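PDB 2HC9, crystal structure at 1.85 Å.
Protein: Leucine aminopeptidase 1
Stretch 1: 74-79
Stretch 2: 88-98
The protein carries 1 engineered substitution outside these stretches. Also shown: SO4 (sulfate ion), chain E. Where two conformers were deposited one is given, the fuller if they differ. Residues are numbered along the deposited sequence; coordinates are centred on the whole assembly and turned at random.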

ATOM      1  N   LEU A  74     -19.614   3.013  43.084  1.00 18.64           N
ATOM      2  CA  LEU A  74     -21.008   3.029  42.623  1.00 18.22           C
ATOM      3  C   LEU A  74     -21.000   3.207  41.095  1.00 20.49           C
ATOM      4  O   LEU A  74     -20.366   4.120  40.575  1.00 22.04           O
ATOM      5  N   ILE A  75     -21.723   2.339  40.404  1.00 19.50           N
ATOM      6  CA  ILE A  75     -21.910   2.444  38.959  1.00 20.53           C
ATOM      7  C   ILE A  75     -23.362   2.855  38.679  1.00 19.41           C
ATOM      8  O   ILE A  75     -24.304   2.131  39.010  1.00 19.50           O
ATOM      9  N   THR A  76     -23.518   4.038  38.091  1.00 18.20           N
ATOM     10  CA  THR A  76     -24.819   4.513  37.670  0.70 20.72           C
ATOM     11  C   THR A  76     -25.044   4.202  36.187  1.00 22.65           C
ATOM     12  O   THR A  76     -24.246   4.594  35.326  1.00 24.32           O
ATOM     13  N   VAL A  77     -26.135   3.506  35.911  1.00 17.99           N
ATOM     14  CA  VAL A  77     -26.514   3.097  34.561  1.00 19.62           C
ATOM     15  C   VAL A  77     -27.540   4.117  34.054  1.00 20.97           C
ATOM     16  O   VAL A  77     -28.446   4.493  34.792  1.00 22.12           O
ATOM     17  N   PRO A  78     -27.419   4.558  32.786  1.00 25.60           N
ATOM     18  CA  PRO A  78     -28.435   5.496  32.290  1.00 22.13           C
ATOM     19  C   PRO A  78     -29.825   4.880  32.180  1.00 19.04           C
ATOM     20  O   PRO A  78     -29.972   3.670  31.941  1.00 21.11           O
ATOM     21  N   ASP A  79     -30.838   5.721  32.373  1.00 20.74           N
ATOM     22  CA  ASP A  79     -32.220   5.315  32.206  1.00 21.49           C
ATOM     23  C   ASP A  79     -32.689   5.362  30.748  1.00 20.73           C
ATOM     24  O   ASP A  79     -33.408   4.473  30.296  1.00 27.35           O
ATOM     25  N   THR A  88     -32.056  -2.034  28.524  1.00 18.06           N
ATOM     26  CA  THR A  88     -31.302  -2.408  29.742  1.00 18.96           C
ATOM     27  C   THR A  88     -30.055  -1.561  29.932  1.00 20.11           C
ATOM     28  O   THR A  88     -29.545  -1.453  31.052  1.00 19.44           O
ATOM     29  N   ASN A  89     -29.524  -1.005  28.832  1.00 16.43           N
ATOM     30  CA  ASN A  89     -28.225  -0.273  28.864  1.00 18.61           C
ATOM     31  C   ASN A  89     -27.094  -1.110  29.497  1.00 16.23           C
ATOM     32  O   ASN A  89     -26.189  -0.584  30.144  1.00 15.79           O
ATOM     33  N   ALA A  90     -27.158  -2.425  29.313  1.00 15.68           N
ATOM     34  CA  ALA A  90     -26.228  -3.314  30.023  1.00 17.23           C
ATOM     35  C   ALA A  90     -24.792  -3.048  29.635  1.00 19.31           C
ATOM     36  O   ALA A  90     -23.903  -3.162  30.471  1.00 17.71           O
ATOM     37  N   HIS A  91     -24.550  -2.647  28.374  1.00 18.54           N
ATOM     38  CA  HIS A  91     -23.185  -2.281  27.968  1.00 17.73           C
ATOM     39  C   HIS A  91     -22.531  -1.206  28.819  1.00 19.37           C
ATOM     40  O   HIS A  91     -21.307  -1.215  28.955  1.00 19.63           O
ATOM     41  N   SER A  92     -23.335  -0.293  29.378  1.00 17.19           N
ATOM     42  CA  SER A  92     -22.827   0.759  30.259  0.50 18.63           C
ATOM     43  C   SER A  92     -22.197   0.188  31.523  1.00 20.47           C
ATOM     44  O   SER A  92     -21.223   0.734  32.042  1.00 17.32           O
ATOM     45  N   ILE A  93     -22.781  -0.896  32.041  1.00 18.27           N
ATOM     46  CA  ILE A  93     -22.164  -1.585  33.210  1.00 15.32           C
ATOM     47  C   ILE A  93     -20.781  -2.101  32.834  1.00 21.03           C
ATOM     48  O   ILE A  93     -19.805  -1.819  33.503  1.00 17.98           O
ATOM     49  N   TYR A  94     -20.700  -2.823  31.726  1.00 18.68           N
ATOM     50  CA  TYR A  94     -19.405  -3.325  31.287  1.00 21.71           C
ATOM     51  C   TYR A  94     -18.394  -2.200  31.102  1.00 17.39           C
ATOM     52  O   TYR A  94     -17.262  -2.308  31.557  1.00 18.62           O
ATOM     53  N   LYS A  95     -18.805  -1.118  30.442  1.00 18.35           N
ATOM     54  CA  LYS A  95     -17.893   0.012  30.204  1.00 19.13           C
ATOM     55  C   LYS A  95     -17.274   0.580  31.491  1.00 19.60           C
ATOM     56  O   LYS A  95     -16.085   0.920  31.537  1.00 17.51           O
ATOM     57  N   GLU A  96     -18.095   0.706  32.531  1.00 18.32           N
ATOM     58  CA  GLU A  96     -17.658   1.306  33.789  1.00 19.28           C
ATOM     59  C   GLU A  96     -16.921   0.313  34.682  1.00 18.21           C
ATOM     60  O   GLU A  96     -16.034   0.692  35.446  1.00 18.92           O
ATOM     61  N   LEU A  97     -17.299  -0.957  34.579  1.00 18.11           N
ATOM     62  CA  LEU A  97     -16.777  -1.981  35.488  1.00 19.65           C
ATOM     63  C   LEU A  97     -15.464  -2.605  34.983  1.00 19.80           C
ATOM     64  O   LEU A  97     -14.555  -2.875  35.763  1.00 19.17           O
ATOM     65  N   LYS A  98     -15.373  -2.855  33.678  1.00 18.36           N
ATOM     66  CA  LYS A  98     -14.198  -3.552  33.131  1.00 20.23           C
ATOM     67  C   LYS A  98     -12.866  -2.935  33.553  1.00 19.84           C
ATOM     68  O   LYS A  98     -11.929  -3.679  33.843  1.00 25.10           O
TER

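The strand formed by residues 74-77 and the helix that follows in stretch 2 run in nearly opposite directions, with 150° between their N-to-C directions and a closest axial approach of 8.2 Å. This separation leaves room for one layer of side chains, and the contact, which buries 398 Å² in total, is mainly apolar. Because the directions oppose, the start of stretch 2 lies beside Pro-78 and Glu-96 beside Ile-75.

Thr-88 directs its CA-to-CB bond away from the strand, so its part in the contact comes from the backbone: its O lies 3.9 Å from CG1 of Val-77. Its side chain, in the p rotamer, instead accepts a hydrogen bond from Ala-90 N at Thr-88 OG1, at 3.1 Å. Asn-89 points toward stretch 1 with chi1 in the m well. Its CB packs 3.7 Å from CG1 of Val-77, and its side-chain amide reaches the loop after the strand, placing the atom modelled as Asn-89 OD1 2.8 Å from Pro-78 O. The amide is probably turned over in the model, and turned back it may form a hydrogen bond here.

Ala-90 directs its CB away, and His-91 is out of reach. Three residues on from Asn-89, Ser-92 again points toward the strand, next to Val-77, with a CA-CA distance of 6.1 Å. In the conformer given, chi1 is m and Ser-92 OG sits 3.5 Å from CD of Pro-78. This is a van der Waals contact of the hydroxyl with the proline ring, which has a C-gamma endo pucker.

Ile-93 leaves the helix sideways in an m,t rotamer, and its CG1 meets CG2 of Val-77 at 3.6 Å. Val-77, itself sideways with chi1 t, thus uses both methyls, CG1 against Asn-89 and CG2 against Ile-93. Tyr-94 directs its CA-to-CB bond away from the strand and makes no contact with it. Lys-95 starts sideways, and although its end comes nearer, Lys-95 NZ is still 6.2 Å from CD of Pro-78, too far for contact.

Glu-96 shows how a charged residue can contribute to an apolar contact. Its CB is directed toward the strand and lies 3.9 Å from CG2 of Ile-75, while the m,m rotamer leads the carboxylate away. Leu-97, sideways with a t,p rotamer, completes the helical side of the packing: its CB is 3.7 Å from CD1 of Ile-75. The m,t rotamer of Ile-75 extends CD1 to this point, and with 89 Å² covered by stretch 2, Ile-75 is the most heavily covered residue of the pair of stretches. Its neighbours Leu-74 and Thr-76 make no contact with the helix, as the alternation of a strand would suggest.

Lys-98 lies beyond the contact. Its NZ instead binds a sulfate ion, probably from the crystallisation liquor, through a hydrogen bond to O3 of the sulfate at 3.0 Å and a weak one to its O1 at 2.9 Å.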

ATOM      1  CB  LEU A  74     -21.757   4.208  43.257  1.00 19.20           C
ATOM      2  CG  LEU A  74     -23.184   4.524  42.769  1.00 19.71           C
ATOM      3  CD1 LEU A  74     -24.162   3.441  43.188  1.00 16.72           C
ATOM      4  CD2 LEU A  74     -23.665   5.848  43.315  1.00 24.84           C
ATOM      5  CB  ILE A  75     -21.556   1.112  38.240  1.00 21.44           C
ATOM      6  CG1 ILE A  75     -20.045   0.851  38.342  1.00 21.50           C
ATOM      7  CG2 ILE A  75     -22.017   1.146  36.753  1.00 20.25           C
ATOM      8  CD1 ILE A  75     -19.626  -0.531  37.744  1.00 21.93           C
ATOM      9  CB  THR A  76     -24.978   6.027  37.960  0.70 20.76           C
ATOM     10  OG1 THR A  76     -24.761   6.266  39.362  0.70 21.66           O
ATOM     11  CG2 THR A  76     -26.372   6.514  37.572  0.70 20.22           C
ATOM     12  CB  VAL A  77     -27.182   1.677  34.616  1.00 19.25           C
ATOM     13  CG1 VAL A  77     -27.600   1.176  33.208  1.00 18.40           C
ATOM     14  CG2 VAL A  77     -26.218   0.681  35.260  1.00 17.94           C
ATOM     15  CB  PRO A  78     -27.906   5.938  30.921  1.00 21.49           C
ATOM     16  CG  PRO A  78     -26.815   5.011  30.562  1.00 23.00           C
ATOM     17  CD  PRO A  78     -26.381   4.241  31.783  1.00 20.82           C
ATOM     18  CB  ASP A  79     -33.113   6.190  33.072  1.00 24.73           C
ATOM     19  CG  ASP A  79     -33.124   5.730  34.516  1.00 22.17           C
ATOM     20  OD1 ASP A  79     -33.678   4.652  34.797  1.00 28.08           O
ATOM     21  OD2 ASP A  79     -32.572   6.451  35.351  1.00 25.82           O
ATOM     22  CB  THR A  88     -30.856  -3.883  29.710  1.00 17.70           C
ATOM     23  OG1 THR A  88     -29.792  -4.027  28.761  1.00 18.88           O
ATOM     24  CG2 THR A  88     -31.998  -4.828  29.334  1.00 16.87           C
ATOM     25  CB  ASN A  89     -28.359   1.068  29.602  1.00 18.17           C
ATOM     26  CG  ASN A  89     -29.055   2.127  28.772  1.00 24.88           C
ATOM     27  OD1 ASN A  89     -29.937   2.834  29.262  1.00 26.77           O
ATOM     28  ND2 ASN A  89     -28.681   2.224  27.508  1.00 22.13           N
ATOM     29  CB  ALA A  90     -26.595  -4.768  29.806  1.00 17.90           C
ATOM     30  CB  HIS A  91     -23.114  -1.912  26.487  1.00 17.79           C
ATOM     31  CG  HIS A  91     -23.612  -2.997  25.605  1.00 18.48           C
ATOM     32  ND1 HIS A  91     -24.957  -3.229  25.420  1.00 20.76           N
ATOM     33  CD2 HIS A  91     -22.962  -3.969  24.922  1.00 20.05           C
ATOM     34  CE1 HIS A  91     -25.116  -4.265  24.623  1.00 21.81           C
ATOM     35  NE2 HIS A  91     -23.926  -4.736  24.308  1.00 17.66           N
ATOM     36  CB  SER A  92     -23.942   1.738  30.660  0.50 15.61           C
ATOM     37  OG  SER A  92     -24.449   2.441  29.541  0.50  8.71           O
ATOM     38  CB  ILE A  93     -23.021  -2.759  33.720  1.00 16.29           C
ATOM     39  CG1 ILE A  93     -24.372  -2.219  34.236  1.00 16.68           C
ATOM     40  CG2 ILE A  93     -22.252  -3.555  34.823  1.00 18.56           C
ATOM     41  CD1 ILE A  93     -25.373  -3.322  34.545  1.00 18.12           C
ATOM     42  CB  TYR A  94     -19.546  -4.105  29.992  1.00 19.49           C
ATOM     43  CG  TYR A  94     -18.264  -4.801  29.556  1.00 19.18           C
ATOM     44  CD1 TYR A  94     -17.962  -6.084  30.012  1.00 18.10           C
ATOM     45  CD2 TYR A  94     -17.361  -4.178  28.694  1.00 19.58           C
ATOM     46  CE1 TYR A  94     -16.811  -6.754  29.584  1.00 22.17           C
ATOM     47  CE2 TYR A  94     -16.173  -4.824  28.279  1.00 22.44           C
ATOM     48  CZ  TYR A  94     -15.916  -6.112  28.717  1.00 23.72           C
ATOM     49  OH  TYR A  94     -14.771  -6.771  28.294  1.00 23.23           O
ATOM     50  CB  LYS A  95     -18.643   1.129  29.458  1.00 23.69           C
ATOM     51  CG  LYS A  95     -17.774   2.340  29.140  1.00 28.13           C
ATOM     52  CD  LYS A  95     -18.515   3.425  28.411  1.00 34.35           C
ATOM     53  CE  LYS A  95     -19.539   4.099  29.313  1.00 45.13           C
ATOM     54  NZ  LYS A  95     -20.917   3.735  28.872  1.00 48.75           N
ATOM     55  CB  GLU A  96     -18.867   1.878  34.563  1.00 20.36           C
ATOM     56  CG  GLU A  96     -19.615   3.015  33.833  1.00 23.96           C
ATOM     57  CD  GLU A  96     -18.751   4.228  33.461  1.00 27.65           C
ATOM     58  OE1 GLU A  96     -17.626   4.382  33.960  1.00 25.02           O
ATOM     59  OE2 GLU A  96     -19.239   5.065  32.668  1.00 38.59           O
ATOM     60  CB  LEU A  97     -17.832  -3.064  35.729  1.00 20.11           C
ATOM     61  CG  LEU A  97     -17.473  -4.275  36.623  1.00 17.26           C
ATOM     62  CD1 LEU A  97     -17.031  -3.846  38.036  1.00 16.82           C
ATOM     63  CD2 LEU A  97     -18.628  -5.287  36.679  1.00 19.32           C
ATOM     64  CB  LYS A  98     -14.308  -3.699  31.592  1.00 19.61           C
ATOM     65  CG  LYS A  98     -13.256  -4.573  30.937  1.00 24.56           C
ATOM     66  CD  LYS A  98     -13.364  -6.023  31.412  1.00 23.75           C
ATOM     67  CE  LYS A  98     -12.187  -6.845  30.899  1.00 24.34           C
ATOM     68  NZ  LYS A  98     -11.027  -6.610  31.763  1.00 22.15           N
TER
HETATM   69  S   SO4 E 901      -7.810  -7.930  32.300  1.00 38.58           S
HETATM   70  O1  SO4 E 901      -8.838  -7.732  33.329  1.00 41.26           O
HETATM   71  O2  SO4 E 901      -7.035  -9.138  32.590  1.00 38.74           O
HETATM   72  O3  SO4 E 901      -8.486  -8.024  30.992  1.00 29.74           O
HETATM   73  O4  SO4 E 901      -6.857  -6.820  32.265  1.00 39.62           O